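Local coordinates for catechol 1,2 dioxygenase (Acinetobacter radioresistens, PDB 2XSU), which probably catalyses the iron(III)-dependent intradiol ring cleavage of catechol with O2 to cis,cis-muconate, in the beta-ketoadipate pathway, at residues A[63-67]-A[208-212]. The protein carries 1 engineered substitution. Sequence-based numbering, arbitrary orientation.
Sequences YLTDA and TTQAL. With PIE (1,2-diacyl-sn-glycero-3-phosphoinositol), chain C.
This is a buried helix-helix contact: helix 54-69 of the N-terminal helical region meets the short helix 208-215 of the catalytic region, beside a bound phospholipid. The two helical segments run at 142°, roughly antiparallel, their axes 10.4 Å apart and their CA atoms nearest at A67 and T208 (5.5 Å). Y63, with chi1 t, bridges the gap: its OH donates to T208 O (2.8 Å), a first-turn carbonyl that also accepts from L212 N (3.2 Å). One water hydrogen-bonds Y63 OH (3.0 Å), T208 OG1 and T209 OG1 (both 2.9 Å); T209 OG1 also bonds E72. T208, chi1 p, sets OG1 3.4 Å from A67 CA. D66 salt-bridges R308 of the second subunit. On the lipid side, Y63 CD1 lies 3.5 Å from PIE O32 and A211 CB 3.2 Å from PIE O13, while L64 and L212 also line the pocket. Such a lipid site, between N-terminal helices and the catalytic region near the dimer interface, is characteristic of catechol 1,2-dioxygenases.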
ATOM      1  N   TYR A  63       7.688  -0.605   2.272  1.00 11.53           N
ATOM      2  CA  TYR A  63       7.223   0.665   2.856  1.00 11.78           C
ATOM      3  C   TYR A  63       5.692   0.740   2.872  1.00 11.32           C
ATOM      4  O   TYR A  63       5.105   1.044   3.935  1.00 11.07           O
ATOM      5  CB  TYR A  63       7.789   1.867   2.092  1.00 10.53           C
ATOM      6  CG  TYR A  63       7.247   3.172   2.646  1.00 11.49           C
ATOM      7  CD1 TYR A  63       7.782   3.723   3.810  1.00 11.51           C
ATOM      8  CD2 TYR A  63       6.182   3.821   2.016  1.00 11.56           C
ATOM      9  CE1 TYR A  63       7.248   4.904   4.365  1.00 11.74           C
ATOM     10  CE2 TYR A  63       5.637   4.991   2.556  1.00 10.25           C
ATOM     11  CZ  TYR A  63       6.185   5.516   3.730  1.00 12.24           C
ATOM     12  OH  TYR A  63       5.637   6.675   4.241  1.00 12.03           O
ATOM     13  N   LEU A  64       5.054   0.455   1.726  1.00 11.07           N
ATOM     14  CA  LEU A  64       3.581   0.493   1.660  1.00 11.70           C
ATOM     15  C   LEU A  64       2.937  -0.506   2.609  1.00 10.88           C
ATOM     16  O   LEU A  64       1.931  -0.176   3.249  1.00 11.66           O
ATOM     17  CB  LEU A  64       3.055   0.328   0.232  1.00 12.81           C
ATOM     18  CG  LEU A  64       3.421   1.525  -0.669  1.00 15.27           C
ATOM     19  CD1 LEU A  64       2.972   1.259  -2.080  1.00 17.22           C
ATOM     20  CD2 LEU A  64       2.817   2.872  -0.168  1.00 18.07           C
ATOM     21  N   THR A  65       3.522  -1.708   2.717  1.00 10.89           N
ATOM     22  CA  THR A  65       3.057  -2.708   3.688  1.00 11.26           C
ATOM     23  C   THR A  65       3.131  -2.150   5.131  1.00 11.01           C
ATOM     24  O   THR A  65       2.140  -2.210   5.891  1.00 12.12           O
ATOM     25  CB  THR A  65       3.913  -3.990   3.597  1.00 10.26           C
ATOM     26  OG1 THR A  65       3.700  -4.608   2.309  1.00 11.93           O
ATOM     27  CG2 THR A  65       3.527  -4.981   4.704  1.00 12.60           C
ATOM     28  N   ASP A  66       4.275  -1.579   5.485  1.00 11.73           N
ATOM     29  CA  ASP A  66       4.484  -1.012   6.838  1.00 12.48           C
ATOM     30  C   ASP A  66       3.511   0.135   7.123  1.00 12.77           C
ATOM     31  O   ASP A  66       2.964   0.217   8.234  1.00 12.24           O
ATOM     32  CB  ASP A  66       5.909  -0.502   7.011  1.00 13.18           C
ATOM     33  CG  ASP A  66       6.943  -1.622   7.020  1.00 14.71           C
ATOM     34  OD1 ASP A  66       6.546  -2.797   7.090  1.00 17.01           O
ATOM     35  OD2 ASP A  66       8.141  -1.279   6.939  1.00 17.95           O
ATOM     36  N   ALA A  67       3.308   0.987   6.110  1.00 13.08           N
ATOM     37  CA  ALA A  67       2.372   2.113   6.219  1.00 12.73           C
ATOM     38  C   ALA A  67       0.946   1.636   6.485  1.00 11.95           C
ATOM     39  O   ALA A  67       0.254   2.199   7.346  1.00 13.34           O
ATOM     40  CB  ALA A  67       2.436   3.016   4.962  1.00 12.72           C
ATOM     41  N   THR A 208       5.694   5.682   9.759  1.00 14.14           N
ATOM     42  CA  THR A 208       6.065   5.586   8.357  1.00 13.24           C
ATOM     43  C   THR A 208       5.978   6.901   7.579  1.00 12.83           C
ATOM     44  O   THR A 208       6.808   7.160   6.716  1.00 12.60           O
ATOM     45  CB  THR A 208       5.225   4.509   7.610  1.00 12.87           C
ATOM     46  OG1 THR A 208       3.840   4.758   7.829  1.00 13.37           O
ATOM     47  CG2 THR A 208       5.564   3.092   8.139  1.00 15.27           C
ATOM     48  N   THR A 209       4.983   7.732   7.896  1.00 12.12           N
ATOM     49  CA  THR A 209       4.841   8.992   7.179  1.00 11.39           C
ATOM     50  C   THR A 209       6.041   9.921   7.444  1.00 11.21           C
ATOM     51  O   THR A 209       6.674  10.426   6.498  1.00 11.27           O
ATOM     52  CB  THR A 209       3.471   9.682   7.476  1.00 10.36           C
ATOM     53  OG1 THR A 209       2.407   8.743   7.220  1.00 12.66           O
ATOM     54  CG2 THR A 209       3.300  10.889   6.555  1.00  9.90           C
ATOM     55  N   GLN A 210       6.395  10.082   8.722  1.00 11.90           N
ATOM     56  CA  GLN A 210       7.551  10.903   9.071  1.00 12.71           C
ATOM     57  C   GLN A 210       8.849  10.314   8.522  1.00 13.15           C
ATOM     58  O   GLN A 210       9.729  11.056   8.092  1.00 13.63           O
ATOM     59  CB  GLN A 210       7.632  11.140  10.586  1.00 14.00           C
ATOM     60  CG  GLN A 210       8.585  12.306  10.936  1.00 15.45           C
ATOM     61  CD  GLN A 210       8.156  13.631  10.304  1.00 18.88           C
ATOM     62  OE1 GLN A 210       7.046  14.083  10.536  1.00 18.55           O
ATOM     63  NE2 GLN A 210       9.024  14.241   9.484  1.00 19.65           N
ATOM     64  N   ALA A 211       8.950   8.980   8.471  1.00 13.07           N
ATOM     65  CA  ALA A 211      10.145   8.383   7.883  1.00 13.79           C
ATOM     66  C   ALA A 211      10.350   8.844   6.444  1.00 13.52           C
ATOM     67  O   ALA A 211      11.474   9.168   6.030  1.00 14.24           O
ATOM     68  CB  ALA A 211      10.071   6.851   7.960  1.00 14.03           C
ATOM     69  N   LEU A 212       9.275   8.857   5.653  1.00 12.08           N
ATOM     70  CA  LEU A 212       9.398   9.257   4.273  1.00 12.63           C
ATOM     71  C   LEU A 212       9.605  10.784   4.180  1.00 11.74           C
ATOM     72  O   LEU A 212      10.467  11.255   3.421  1.00 12.72           O
ATOM     73  CB  LEU A 212       8.175   8.785   3.466  1.00 12.79           C
ATOM     74  CG  LEU A 212       8.154   9.244   2.005  1.00 12.33           C
ATOM     75  CD1 LEU A 212       9.379   8.758   1.198  1.00 13.95           C
ATOM     76  CD2 LEU A 212       6.891   8.686   1.342  1.00 14.93           C
TER
HETATM   77  P   PIE C1308      12.522   4.156   5.906  1.00 20.00           P
HETATM   78  O11 PIE C1308      13.865   3.622   5.736  1.00 20.00           O
HETATM   79  O12 PIE C1308      11.930   4.874   4.510  1.00 20.00           O
HETATM   80  O13 PIE C1308      12.768   5.494   6.992  1.00 20.00           O
HETATM   81  O14 PIE C1308      11.507   3.413   6.663  1.00 20.00           O
HETATM   82  C1  PIE C1308      14.411   4.488   4.584  1.00 80.67           C
HETATM   83  C2  PIE C1308      14.102   3.574   3.379  1.00 77.32           C
HETATM   84  C3  PIE C1308      13.199   4.405   2.458  1.00 75.40           C
HETATM   85  O31 PIE C1308      12.199   3.622   1.773  1.00 72.79           O
HETATM   86  O32 PIE C1308      10.459   5.021   2.024  1.00 70.55           O
HETATM   87  C31 PIE C1308      11.217   4.422   1.264  1.00 70.50           C
HETATM   88  C32 PIE C1308      11.061   4.561  -0.249  1.00 68.67           C
HETATM   89  C33 PIE C1308       9.692   4.063  -0.704  1.00 66.70           C
HETATM   90  C34 PIE C1308       8.731   5.224  -0.958  1.00 64.62           C
HETATM   91  C35 PIE C1308       7.864   4.939  -2.182  1.00 63.53           C
HETATM   92  C36 PIE C1308       6.418   5.375  -1.957  1.00 61.97           C
HETATM   93  C37 PIE C1308       6.169   6.737  -2.603  1.00 61.26           C
HETATM   94  C38 PIE C1308       4.705   6.885  -3.009  1.00 60.57           C
HETATM   95  C39 PIE C1308       4.584   7.722  -4.114  1.00 59.82           C
HETATM   96  C40 PIE C1308       3.481   7.701  -4.968  1.00 59.21           C
HETATM   97  C41 PIE C1308       2.400   6.848  -4.782  1.00 59.05           C
HETATM   98  C42 PIE C1308       1.175   7.618  -4.274  1.00 59.32           C
HETATM   99  O21 PIE C1308      15.295   3.033   2.676  1.00 75.51           O
HETATM  100  O22 PIE C1308      16.731   4.795   2.705  1.00 73.97           O
HETATM  101  C21 PIE C1308      16.169   3.907   2.062  1.00 73.43           C
HETATM  102  C22 PIE C1308      16.546   3.763   0.576  1.00 70.93           C
HETATM  103  C23 PIE C1308      15.471   3.272  -0.395  1.00 67.11           C
HETATM  104  C24 PIE C1308      16.038   3.163  -1.818  1.00 63.53           C
HETATM  105  C25 PIE C1308      15.263   4.043  -2.803  1.00 59.85           C
HETATM  106  C26 PIE C1308      13.873   3.466  -3.066  1.00 56.97           C
HETATM  107  C27 PIE C1308      13.126   4.273  -4.122  1.00 54.61           C
HETATM  108  C28 PIE C1308      11.617   4.039  -4.025  1.00 52.89           C
HETATM  109  C29 PIE C1308      11.170   2.927  -4.974  1.00 50.99           C
HETATM  110  C47 PIE C1308       9.648   2.848  -5.084  1.00 49.61           C
HETATM  111  C48 PIE C1308       9.255   1.705  -6.018  1.00 48.75           C
HETATM  112  C49 PIE C1308       7.848   1.903  -6.583  1.00 49.03           C
HETATM  113  C50 PIE C1308       7.057   0.592  -6.631  1.00 49.08           C
HETATM  114  C51 PIE C1308       6.113   0.428  -5.427  1.00 49.20           C
HETATM  115  C1' PIE C1308      11.170   1.888  10.006  1.00 20.00           C
HETATM  116  C2' PIE C1308      12.108   0.730   9.835  1.00 20.00           C
HETATM  117  C3' PIE C1308      13.340   1.215   9.049  1.00 20.00           C
HETATM  118  C4' PIE C1308      12.960   1.808   7.755  1.00 20.00           C
HETATM  119  C5' PIE C1308      11.953   2.951   7.930  1.00 20.00           C
HETATM  120  C6' PIE C1308      10.690   2.429   8.664  1.00 20.00           C
HETATM  121  O1' PIE C1308       9.979   1.450  10.682  1.00 20.00           O
HETATM  122  O2' PIE C1308      12.549   0.209  11.077  1.00 20.00           O
HETATM  123  O3' PIE C1308      14.259   0.133   8.845  1.00 20.00           O
HETATM  124  O4' PIE C1308      13.243   1.379   6.440  1.00 20.00           O
HETATM  125  O6' PIE C1308       9.790   3.522   8.885  1.00 20.00           O
HETATM  126  C52 PIE C1308       5.154   1.615  -5.229  1.00 49.63           C
HETATM  127  C53 PIE C1308       3.914   1.503  -6.115  1.00 50.58           C
HETATM  128  C54 PIE C1308       3.030   0.322  -5.704  1.00 51.61           C
HETATM  129  C55 PIE C1308       1.548   0.703  -5.746  1.00 52.69           C
HETATM  130  C43 PIE C1308       1.070   7.586  -2.741  1.00 58.88           C
HETATM  131  C44 PIE C1308      -0.340   7.234  -2.267  1.00 58.19           C
HETATM  132  C45 PIE C1308      -0.794   8.201  -1.174  1.00 57.28           C
HETATM  133  C46 PIE C1308      -1.005   7.461   0.139  1.00 57.13           C
HETATM  134  O   HOH W   1       3.001   6.399   5.636  1.00 11.81           O